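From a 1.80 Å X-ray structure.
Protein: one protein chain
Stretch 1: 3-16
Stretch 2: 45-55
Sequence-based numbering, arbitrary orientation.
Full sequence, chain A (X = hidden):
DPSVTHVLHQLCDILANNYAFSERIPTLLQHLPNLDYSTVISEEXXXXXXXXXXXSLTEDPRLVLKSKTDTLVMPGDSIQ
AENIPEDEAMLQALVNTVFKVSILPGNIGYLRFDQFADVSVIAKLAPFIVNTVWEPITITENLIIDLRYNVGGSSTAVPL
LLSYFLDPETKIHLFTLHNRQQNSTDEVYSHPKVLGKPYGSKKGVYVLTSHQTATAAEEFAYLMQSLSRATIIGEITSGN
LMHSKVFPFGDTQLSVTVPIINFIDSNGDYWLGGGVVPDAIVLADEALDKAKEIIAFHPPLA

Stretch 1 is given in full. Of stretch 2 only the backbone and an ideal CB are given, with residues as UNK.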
# COMPACT_ATOMS: atom_id res chain seq x y z
N SER A 3 34.39 10.61 -9.91
CA SER A 3 33.03 10.72 -9.36
C SER A 3 32.07 9.65 -9.95
O SER A 3 31.21 9.14 -9.29
CB SER A 3 32.49 12.14 -9.63
OG SER A 3 32.63 12.45 -11.02
N VAL A 4 32.24 9.28 -11.19
CA VAL A 4 31.41 8.23 -11.73
C VAL A 4 31.73 6.89 -11.09
O VAL A 4 30.84 6.14 -10.69
CB VAL A 4 31.60 8.10 -13.27
CG1 VAL A 4 30.78 7.03 -13.82
CG2 VAL A 4 31.26 9.42 -13.98
N THR A 5 33.01 6.55 -10.97
CA THR A 5 33.33 5.26 -10.37
C THR A 5 32.96 5.26 -8.87
O THR A 5 32.65 4.24 -8.27
CB THR A 5 34.79 4.84 -10.65
OG1 THR A 5 35.72 5.60 -9.84
CG2 THR A 5 35.15 5.19 -12.04
N HIS A 6 32.98 6.41 -8.28
CA HIS A 6 32.68 6.53 -6.85
C HIS A 6 31.21 6.11 -6.65
O HIS A 6 30.89 5.29 -5.78
CB HIS A 6 32.90 7.96 -6.41
CG HIS A 6 32.77 8.18 -4.93
ND1 HIS A 6 33.53 7.49 -4.01
CD2 HIS A 6 31.98 9.01 -4.21
CE1 HIS A 6 33.24 7.91 -2.80
NE2 HIS A 6 32.29 8.82 -2.88
N VAL A 7 30.34 6.62 -7.52
CA VAL A 7 28.93 6.28 -7.42
C VAL A 7 28.71 4.86 -7.82
O VAL A 7 27.98 4.16 -7.17
CB VAL A 7 28.06 7.18 -8.31
CG1 VAL A 7 26.59 6.75 -8.23
CG2 VAL A 7 28.18 8.56 -7.84
N LEU A 8 29.32 4.47 -8.92
CA LEU A 8 29.16 3.13 -9.44
C LEU A 8 29.49 2.12 -8.47
O LEU A 8 28.71 1.13 -8.26
CB LEU A 8 29.94 3.02 -10.78
CG LEU A 8 29.89 1.65 -11.43
CD1 LEU A 8 28.50 1.30 -11.88
CD2 LEU A 8 30.87 1.76 -12.67
N HIS A 9 30.63 2.26 -7.78
CA HIS A 9 31.09 1.25 -6.83
C HIS A 9 30.07 1.11 -5.66
O HIS A 9 29.72 0.06 -5.22
CB HIS A 9 32.51 1.66 -6.26
CG HIS A 9 33.13 0.65 -5.37
ND1 HIS A 9 33.52 0.93 -4.09
CD2 HIS A 9 33.26 -0.68 -5.50
CE1 HIS A 9 33.93 -0.17 -3.50
NE2 HIS A 9 33.81 -1.17 -4.35
N GLN A 10 29.62 2.23 -5.16
CA GLN A 10 28.71 2.18 -4.03
C GLN A 10 27.39 1.52 -4.53
O GLN A 10 26.80 0.67 -3.82
CB GLN A 10 28.50 3.59 -3.55
CG GLN A 10 29.69 4.27 -2.85
CD GLN A 10 29.37 5.69 -2.26
OE1 GLN A 10 28.47 5.85 -1.39
NE2 GLN A 10 30.04 6.71 -2.80
N LEU A 11 26.95 1.95 -5.69
CA LEU A 11 25.66 1.41 -6.26
C LEU A 11 25.64 -0.09 -6.35
O LEU A 11 24.77 -0.82 -5.81
CB LEU A 11 25.36 2.04 -7.61
CG LEU A 11 24.17 1.46 -8.34
CD1 LEU A 11 22.91 1.68 -7.54
CD2 LEU A 11 24.05 2.02 -9.72
N CYS A 12 26.69 -0.63 -6.97
CA CYS A 12 26.74 -2.08 -7.08
C CYS A 12 26.74 -2.77 -5.74
O CYS A 12 26.13 -3.81 -5.62
CB CYS A 12 28.01 -2.47 -7.89
SG CYS A 12 27.77 -2.11 -9.60
N ASP A 13 27.41 -2.20 -4.77
CA ASP A 13 27.41 -2.77 -3.46
C ASP A 13 25.97 -2.69 -2.84
O ASP A 13 25.46 -3.67 -2.29
CB ASP A 13 28.40 -2.01 -2.60
CG ASP A 13 28.58 -2.63 -1.23
OD1 ASP A 13 28.75 -3.87 -1.17
OD2 ASP A 13 28.58 -1.90 -0.18
N ILE A 14 25.38 -1.52 -2.94
CA ILE A 14 24.07 -1.34 -2.37
C ILE A 14 23.11 -2.36 -2.98
O ILE A 14 22.39 -2.99 -2.26
CB ILE A 14 23.55 0.08 -2.70
CG1 ILE A 14 24.43 1.21 -2.10
CG2 ILE A 14 22.11 0.17 -2.29
CD1 ILE A 14 24.50 1.20 -0.70
N LEU A 15 23.09 -2.47 -4.31
CA LEU A 15 22.20 -3.38 -5.05
C LEU A 15 22.41 -4.83 -4.65
O LEU A 15 21.49 -5.48 -4.32
CB LEU A 15 22.42 -3.23 -6.53
CG LEU A 15 22.07 -1.92 -7.17
CD1 LEU A 15 22.52 -1.89 -8.59
CD2 LEU A 15 20.57 -1.74 -7.04
N ALA A 16 23.67 -5.29 -4.57
CA ALA A 16 23.97 -6.67 -4.25
C ALA A 16 23.41 -7.06 -2.90
O ALA A 16 22.92 -8.12 -2.68
CB ALA A 16 25.51 -6.90 -4.27
N UNK A 45 23.62 14.02 -14.77
CA UNK A 45 23.86 13.12 -15.88
C UNK A 45 24.04 11.71 -15.39
O UNK A 45 23.50 10.77 -16.01
CB UNK A 45 25.08 13.56 -16.68
N UNK A 46 24.81 11.56 -14.30
CA UNK A 46 24.99 10.24 -13.71
C UNK A 46 23.68 9.60 -13.30
O UNK A 46 23.40 8.44 -13.61
CB UNK A 46 25.92 10.33 -12.50
N UNK A 47 22.85 10.35 -12.63
CA UNK A 47 21.56 9.81 -12.22
C UNK A 47 20.72 9.39 -13.46
O UNK A 47 20.20 8.24 -13.60
CB UNK A 47 20.80 10.84 -11.38
N UNK A 48 20.65 10.29 -14.43
CA UNK A 48 19.89 10.00 -15.62
C UNK A 48 20.40 8.80 -16.40
O UNK A 48 19.66 7.93 -16.83
CB UNK A 48 19.88 11.23 -16.53
N UNK A 49 21.74 8.73 -16.54
CA UNK A 49 22.27 7.63 -17.26
C UNK A 49 22.02 6.28 -16.56
O UNK A 49 21.71 5.32 -17.21
CB UNK A 49 23.77 7.85 -17.48
N UNK A 50 22.37 6.20 -15.27
CA UNK A 50 22.18 5.01 -14.51
C UNK A 50 20.69 4.66 -14.39
O UNK A 50 20.38 3.46 -14.49
CB UNK A 50 22.82 5.17 -13.13
N UNK A 51 19.81 5.65 -14.30
CA UNK A 51 18.38 5.43 -14.21
C UNK A 51 17.87 4.81 -15.52
O UNK A 51 17.10 3.79 -15.49
CB UNK A 51 17.65 6.74 -13.91
N UNK A 52 18.38 5.28 -16.64
CA UNK A 52 17.91 4.68 -17.96
C UNK A 52 18.37 3.28 -18.10
O UNK A 52 17.64 2.34 -18.51
CB UNK A 52 18.42 5.48 -19.16
N UNK A 53 19.64 3.05 -17.72
CA UNK A 53 20.18 1.71 -17.75
C UNK A 53 19.51 0.79 -16.76
O UNK A 53 19.10 -0.32 -17.11
CB UNK A 53 21.69 1.75 -17.48
N UNK A 54 19.32 1.26 -15.51
CA UNK A 54 18.64 0.41 -14.57
C UNK A 54 17.23 -0.01 -15.02
O UNK A 54 16.84 -1.15 -14.84
CB UNK A 54 18.56 1.13 -13.22
N UNK A 55 16.47 0.94 -15.55
CA UNK A 55 15.08 0.62 -15.96
C UNK A 55 15.10 -0.30 -17.18
O UNK A 55 14.31 -1.19 -17.30
CB UNK A 55 14.29 1.89 -16.27

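Both stretches are helical, with N-to-C directions 43° apart and axes 11.2 Å apart at closest approach. That spacing leaves room for side chains between the backbones. Stretch 1 offers a row of apolar groups: Val-4, Val-7, Leu-11 and Leu-15.

Position 45 has nothing of stretch 1 within 5.5 Å of its ideal CB. Many residues would suit it. It is Asp-45, which makes no contact across the pair.

Position 46 points toward stretch 1. Its ideal CB lies 5.5 Å from Val-7 CG2, and its CA is 7.0 Å from the CA of Val-4. The surroundings are methyl groups, so a mid-sized aliphatic side chain is suitable; Val, Ile, Leu or Met could be considered. It is Ile-46, with chi1 m and chi2 p. Its CG1 lies 4.2 Å from Val-4 CG2, and its CG2 lies 4.3 Å from Val-7 CG1. It thus touches two successive residues of the row.

Position 47 points away, and 48 is out of reach. Neither is constrained by stretch 1, beyond compatibility with a helix. They are Ala-47 and Ala-48.

Position 49 is also out of reach, so a long polar residue is possible. It is Lys-49, whose side chain makes no contact with stretch 1.

Position 50 points toward stretch 1, with its ideal CB 4.8 Å from Leu-11 CD2. Val-7 lies nearby. No polar partner is offered, so Leu, Ile or Met would fit. It is Leu-50, chi1 m and chi2 t. Its CD1 reaches both neighbours, 4.3 Å from Val-7 CG1 and 4.2 Å from Leu-11 CD2.

Positions 51, 52 and 53 are out of reach, and stretch 1 sets no preference. They are Asn-51, Tyr-52 and Glu-53. The OE1 of Glu-53 makes a long salt bridge, 4.0 Å, to Lys-49 NZ.

Position 54 points toward stretch 1, but nothing lies within 5.5 Å of its ideal CB. The CA atoms of 54 and Leu-15 are 10.8 Å apart. A longer apolar side chain, Leu or Met, is better suited than Ala to cross this gap. It is Leu-54, chi1 m and chi2 t. Its CD1 lies 4.5 Å from Leu-11 CD2, and its CD2 lies 4.3 Å from Leu-15 CD1.

Position 55 is out of reach and permissive. It is Gln-55, whose NE2 is hydrogen-bonded elsewhere in the structure.

No hydrogen bonds join the two helices. Every contact within 4.5 Å is between apolar side chains.

Stretch 2 45-55: DIAAKLNYELQ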
# COMPACT_ATOMS: atom_id res chain seq x y z
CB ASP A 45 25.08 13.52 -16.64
CG ASP A 45 25.03 14.95 -17.15
OD1 ASP A 45 23.95 15.43 -17.61
OD2 ASP A 45 26.11 15.63 -17.20
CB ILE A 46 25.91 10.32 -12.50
CG1 ILE A 46 27.34 10.57 -12.99
CG2 ILE A 46 25.93 9.08 -11.77
CD1 ILE A 46 27.51 11.75 -13.92
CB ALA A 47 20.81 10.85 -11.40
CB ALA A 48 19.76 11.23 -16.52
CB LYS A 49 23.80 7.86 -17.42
CG LYS A 49 24.50 6.76 -18.15
CD LYS A 49 23.99 6.50 -19.54
CE LYS A 49 24.72 5.37 -20.29
NZ LYS A 49 23.97 4.91 -21.54
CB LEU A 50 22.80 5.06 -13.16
CG LEU A 50 24.34 5.02 -13.26
CD1 LEU A 50 24.95 5.46 -11.95
CD2 LEU A 50 24.69 3.60 -13.56
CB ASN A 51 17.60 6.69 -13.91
CG ASN A 51 17.64 7.06 -12.49
OD1 ASN A 51 17.47 8.25 -12.15
ND2 ASN A 51 17.67 6.06 -11.64
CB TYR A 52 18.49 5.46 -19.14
CG TYR A 52 17.67 5.25 -20.44
CD1 TYR A 52 16.35 5.74 -20.50
CD2 TYR A 52 18.19 4.65 -21.51
CE1 TYR A 52 15.53 5.63 -21.66
CE2 TYR A 52 17.41 4.50 -22.68
CZ TYR A 52 16.05 4.97 -22.74
OH TYR A 52 15.19 4.95 -23.93
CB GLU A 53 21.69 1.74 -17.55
CG GLU A 53 22.37 0.56 -18.22
CD GLU A 53 22.04 0.50 -19.73
OE1 GLU A 53 22.12 1.56 -20.38
OE2 GLU A 53 21.68 -0.63 -20.19
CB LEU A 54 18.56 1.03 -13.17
CG LEU A 54 19.97 1.14 -12.44
CD1 LEU A 54 19.86 2.04 -11.27
CD2 LEU A 54 20.46 -0.23 -11.99
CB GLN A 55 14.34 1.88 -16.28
CG GLN A 55 14.01 2.76 -15.12
CD GLN A 55 13.41 1.93 -13.92
OE1 GLN A 55 12.43 1.14 -14.12
NE2 GLN A 55 14.09 1.97 -12.75
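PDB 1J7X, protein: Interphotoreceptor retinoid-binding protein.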